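Protein HTP-2 (Caenorhabditis elegans, PDB 4TZM) is a meiotic HORMA domain protein of the chromosome axis that binds a closure motif of its partner HTP-3. Local coordinates at residues A[50-55]-A[176-181]. Residues are numbered along the deposited sequence; the frame is centred on the assembly and turned at random.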
ATOM      1  N   PHE A  50       3.408  -3.398   1.456  1.00 46.84           N
ATOM      2  CA  PHE A  50       2.872  -4.484   2.275  1.00 47.92           C
ATOM      3  C   PHE A  50       3.841  -5.649   2.419  1.00 47.24           C
ATOM      4  O   PHE A  50       3.794  -6.371   3.414  1.00 51.38           O
ATOM      5  CB  PHE A  50       1.532  -4.966   1.720  1.00 46.75           C
ATOM      6  CG  PHE A  50       0.392  -4.083   2.108  1.00 49.31           C
ATOM      7  CD1 PHE A  50       0.043  -3.945   3.441  1.00 52.65           C
ATOM      8  CD2 PHE A  50      -0.308  -3.366   1.159  1.00 49.49           C
ATOM      9  CE1 PHE A  50      -0.998  -3.119   3.820  1.00 53.54           C
ATOM     10  CE2 PHE A  50      -1.354  -2.538   1.530  1.00 51.61           C
ATOM     11  CZ  PHE A  50      -1.697  -2.415   2.864  1.00 52.27           C
ATOM     12  N   SER A  51       4.727  -5.824   1.444  1.00 45.17           N
ATOM     13  CA  SER A  51       5.813  -6.790   1.585  1.00 46.21           C
ATOM     14  C   SER A  51       6.751  -6.366   2.700  1.00 46.27           C
ATOM     15  O   SER A  51       7.141  -7.177   3.543  1.00 49.04           O
ATOM     16  CB  SER A  51       6.597  -6.937   0.283  1.00 48.68           C
ATOM     17  OG  SER A  51       5.846  -7.643  -0.681  1.00 48.19           O
ATOM     18  N   ALA A  52       7.117  -5.088   2.689  1.00 47.44           N
ATOM     19  CA  ALA A  52       7.976  -4.520   3.715  1.00 44.46           C
ATOM     20  C   ALA A  52       7.351  -4.683   5.096  1.00 46.08           C
ATOM     21  O   ALA A  52       8.030  -5.064   6.043  1.00 52.65           O
ATOM     22  CB  ALA A  52       8.254  -3.051   3.421  1.00 41.65           C
ATOM     23  N   VAL A  53       6.054  -4.414   5.208  1.00 44.37           N
ATOM     24  CA  VAL A  53       5.373  -4.536   6.494  1.00 49.38           C
ATOM     25  C   VAL A  53       5.376  -5.977   6.995  1.00 55.74           C
ATOM     26  O   VAL A  53       5.712  -6.233   8.152  1.00 57.31           O
ATOM     27  CB  VAL A  53       3.919  -4.042   6.426  1.00 50.86           C
ATOM     28  CG1 VAL A  53       3.229  -4.271   7.763  1.00 52.74           C
ATOM     29  CG2 VAL A  53       3.875  -2.574   6.045  1.00 49.60           C
ATOM     30  N   LEU A  54       5.004  -6.912   6.121  1.00 56.48           N
ATOM     31  CA  LEU A  54       4.991  -8.329   6.478  1.00 56.86           C
ATOM     32  C   LEU A  54       6.360  -8.803   6.963  1.00 54.48           C
ATOM     33  O   LEU A  54       6.458  -9.507   7.966  1.00 49.80           O
ATOM     34  CB  LEU A  54       4.534  -9.181   5.289  1.00 58.00           C
ATOM     35  CG  LEU A  54       3.055  -9.145   4.896  1.00 57.93           C
ATOM     36  CD1 LEU A  54       2.835  -9.907   3.600  1.00 60.00           C
ATOM     37  CD2 LEU A  54       2.181  -9.715   6.001  1.00 58.51           C
ATOM     38  N   ARG A  55       7.418  -8.408   6.261  1.00 57.24           N
ATOM     39  CA  ARG A  55       8.762  -8.842   6.628  1.00 61.15           C
ATOM     40  C   ARG A  55       9.256  -8.141   7.893  1.00 61.17           C
ATOM     41  O   ARG A  55       9.666  -8.795   8.851  1.00 59.31           O
ATOM     42  CB  ARG A  55       9.740  -8.595   5.476  1.00 62.68           C
ATOM     43  CG  ARG A  55      11.202  -8.819   5.842  1.00 64.66           C
ATOM     44  CD  ARG A  55      11.509 -10.284   6.124  1.00 72.90           C
ATOM     45  NE  ARG A  55      12.488 -10.411   7.199  1.00 84.30           N
ATOM     46  CZ  ARG A  55      12.215 -10.904   8.403  1.00 86.50           C
ATOM     47  NH1 ARG A  55      10.994 -11.345   8.681  1.00 82.85           N
ATOM     48  NH2 ARG A  55      13.165 -10.969   9.325  1.00 92.14           N
ATOM     49  N   ARG A 176      11.279   3.889   4.057  1.00 54.87           N
ATOM     50  CA  ARG A 176      12.166   4.229   5.164  1.00 58.12           C
ATOM     51  C   ARG A 176      11.384   4.322   6.469  1.00 57.08           C
ATOM     52  O   ARG A 176      11.810   3.789   7.490  1.00 62.44           O
ATOM     53  CB  ARG A 176      12.902   5.545   4.896  1.00 64.49           C
ATOM     54  CG  ARG A 176      14.210   5.377   4.135  1.00 70.99           C
ATOM     55  CD  ARG A 176      15.062   6.639   4.205  1.00 80.95           C
ATOM     56  NE  ARG A 176      16.485   6.342   4.058  1.00 91.38           N
ATOM     57  CZ  ARG A 176      17.157   6.430   2.914  1.00 95.42           C
ATOM     58  NH1 ARG A 176      16.541   6.819   1.806  1.00 92.93           N
ATOM     59  NH2 ARG A 176      18.450   6.136   2.879  1.00 98.96           N
ATOM     60  N   SER A 177      10.237   4.989   6.430  1.00 54.53           N
ATOM     61  CA  SER A 177       9.415   5.142   7.626  1.00 53.96           C
ATOM     62  C   SER A 177       8.890   3.795   8.119  1.00 54.03           C
ATOM     63  O   SER A 177       8.847   3.548   9.320  1.00 56.63           O
ATOM     64  CB  SER A 177       8.252   6.102   7.361  1.00 57.76           C
ATOM     65  OG  SER A 177       8.712   7.441   7.259  1.00 66.21           O
ATOM     66  N   VAL A 178       8.500   2.924   7.192  1.00 49.56           N
ATOM     67  CA  VAL A 178       8.050   1.585   7.557  1.00 48.15           C
ATOM     68  C   VAL A 178       9.168   0.812   8.251  1.00 49.25           C
ATOM     69  O   VAL A 178       8.981   0.296   9.356  1.00 50.42           O
ATOM     70  CB  VAL A 178       7.555   0.791   6.326  1.00 44.01           C
ATOM     71  CG1 VAL A 178       7.472  -0.694   6.644  1.00 42.90           C
ATOM     72  CG2 VAL A 178       6.205   1.312   5.875  1.00 42.62           C
ATOM     73  N   GLN A 179      10.332   0.748   7.611  1.00 48.90           N
ATOM     74  CA  GLN A 179      11.478   0.060   8.197  1.00 51.95           C
ATOM     75  C   GLN A 179      11.870   0.659   9.541  1.00 57.03           C
ATOM     76  O   GLN A 179      12.257  -0.065  10.452  1.00 62.99           O
ATOM     77  CB  GLN A 179      12.670   0.098   7.244  1.00 55.06           C
ATOM     78  CG  GLN A 179      12.440  -0.683   5.963  1.00 59.95           C
ATOM     79  CD  GLN A 179      13.577  -0.538   4.979  1.00 63.53           C
ATOM     80  OE1 GLN A 179      14.454   0.308   5.149  1.00 62.87           O
ATOM     81  NE2 GLN A 179      13.569  -1.366   3.938  1.00 63.34           N
ATOM     82  N   PHE A 180      11.762   1.976   9.671  1.00 56.44           N
ATOM     83  CA  PHE A 180      12.104   2.625  10.932  1.00 57.92           C
ATOM     84  C   PHE A 180      11.042   2.358  12.000  1.00 58.94           C
ATOM     85  O   PHE A 180      11.372   2.043  13.145  1.00 62.74           O
ATOM     86  CB  PHE A 180      12.293   4.127  10.738  1.00 54.88           C
ATOM     87  CG  PHE A 180      12.405   4.887  12.026  1.00 58.02           C
ATOM     88  CD1 PHE A 180      13.568   4.844  12.775  1.00 57.99           C
ATOM     89  CD2 PHE A 180      11.340   5.638  12.494  1.00 56.60           C
ATOM     90  CE1 PHE A 180      13.667   5.538  13.966  1.00 57.41           C
ATOM     91  CE2 PHE A 180      11.434   6.335  13.683  1.00 56.72           C
ATOM     92  CZ  PHE A 180      12.597   6.283  14.420  1.00 57.53           C
ATOM     93  N   LEU A 181       9.772   2.486  11.619  1.00 54.85           N
ATOM     94  CA  LEU A 181       8.646   2.231  12.518  1.00 57.48           C
ATOM     95  C   LEU A 181       8.662   0.812  13.088  1.00 62.53           C
ATOM     96  O   LEU A 181       8.528   0.612  14.299  1.00 63.67           O
ATOM     97  CB  LEU A 181       7.321   2.466  11.788  1.00 52.06           C
ATOM     98  CG  LEU A 181       6.019   2.077  12.492  1.00 50.40           C
ATOM     99  CD1 LEU A 181       5.834   2.895  13.757  1.00 52.78           C
ATOM    100  CD2 LEU A 181       4.828   2.249  11.559  1.00 44.60           C
TER
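V53 and V178 hold the nearest pair of CA atoms across the two helices, 6.8 Å apart. Segments 50-55 and 176-181 run side by side in the same chain direction, as their similarly oriented backbone C=O bonds attest. Each keeps its own i to i+4 bonding, for example L54 N to F50 O at 3.0 Å and F180 N to R176 O at 2.8 Å, and no hydrogen bond joins them.

The two segments bury just 114 Å² between them, both sides summed, most of it on A52, V53 and V178. One methyl does the touching for segment 176-181: V178 CG1 lies anti to its backbone N (chi1 164°), and from there it meets A52 CB at 4.1 Å and V53 CG2 also at 4.1 Å. The CB of A52 points toward the opposing helix, whereas V53 reaches V178 with one branch, its side chain crossing that of V178 at about a right angle. Both distances are ordinary methyl packing, and all three residues are buried.

Such helices laid side by side on one face of a beta sheet are characteristic of the HORMA fold. Strand 75-79 is hydrogen-bonded to both, S51 OG to L79 N and Q179 NE2 to S75 O. Beneath the valines lies the six-stranded antiparallel sheet: V53 rests on L110 and F125, V178 on I232, and L181 on V230, I232 and F125.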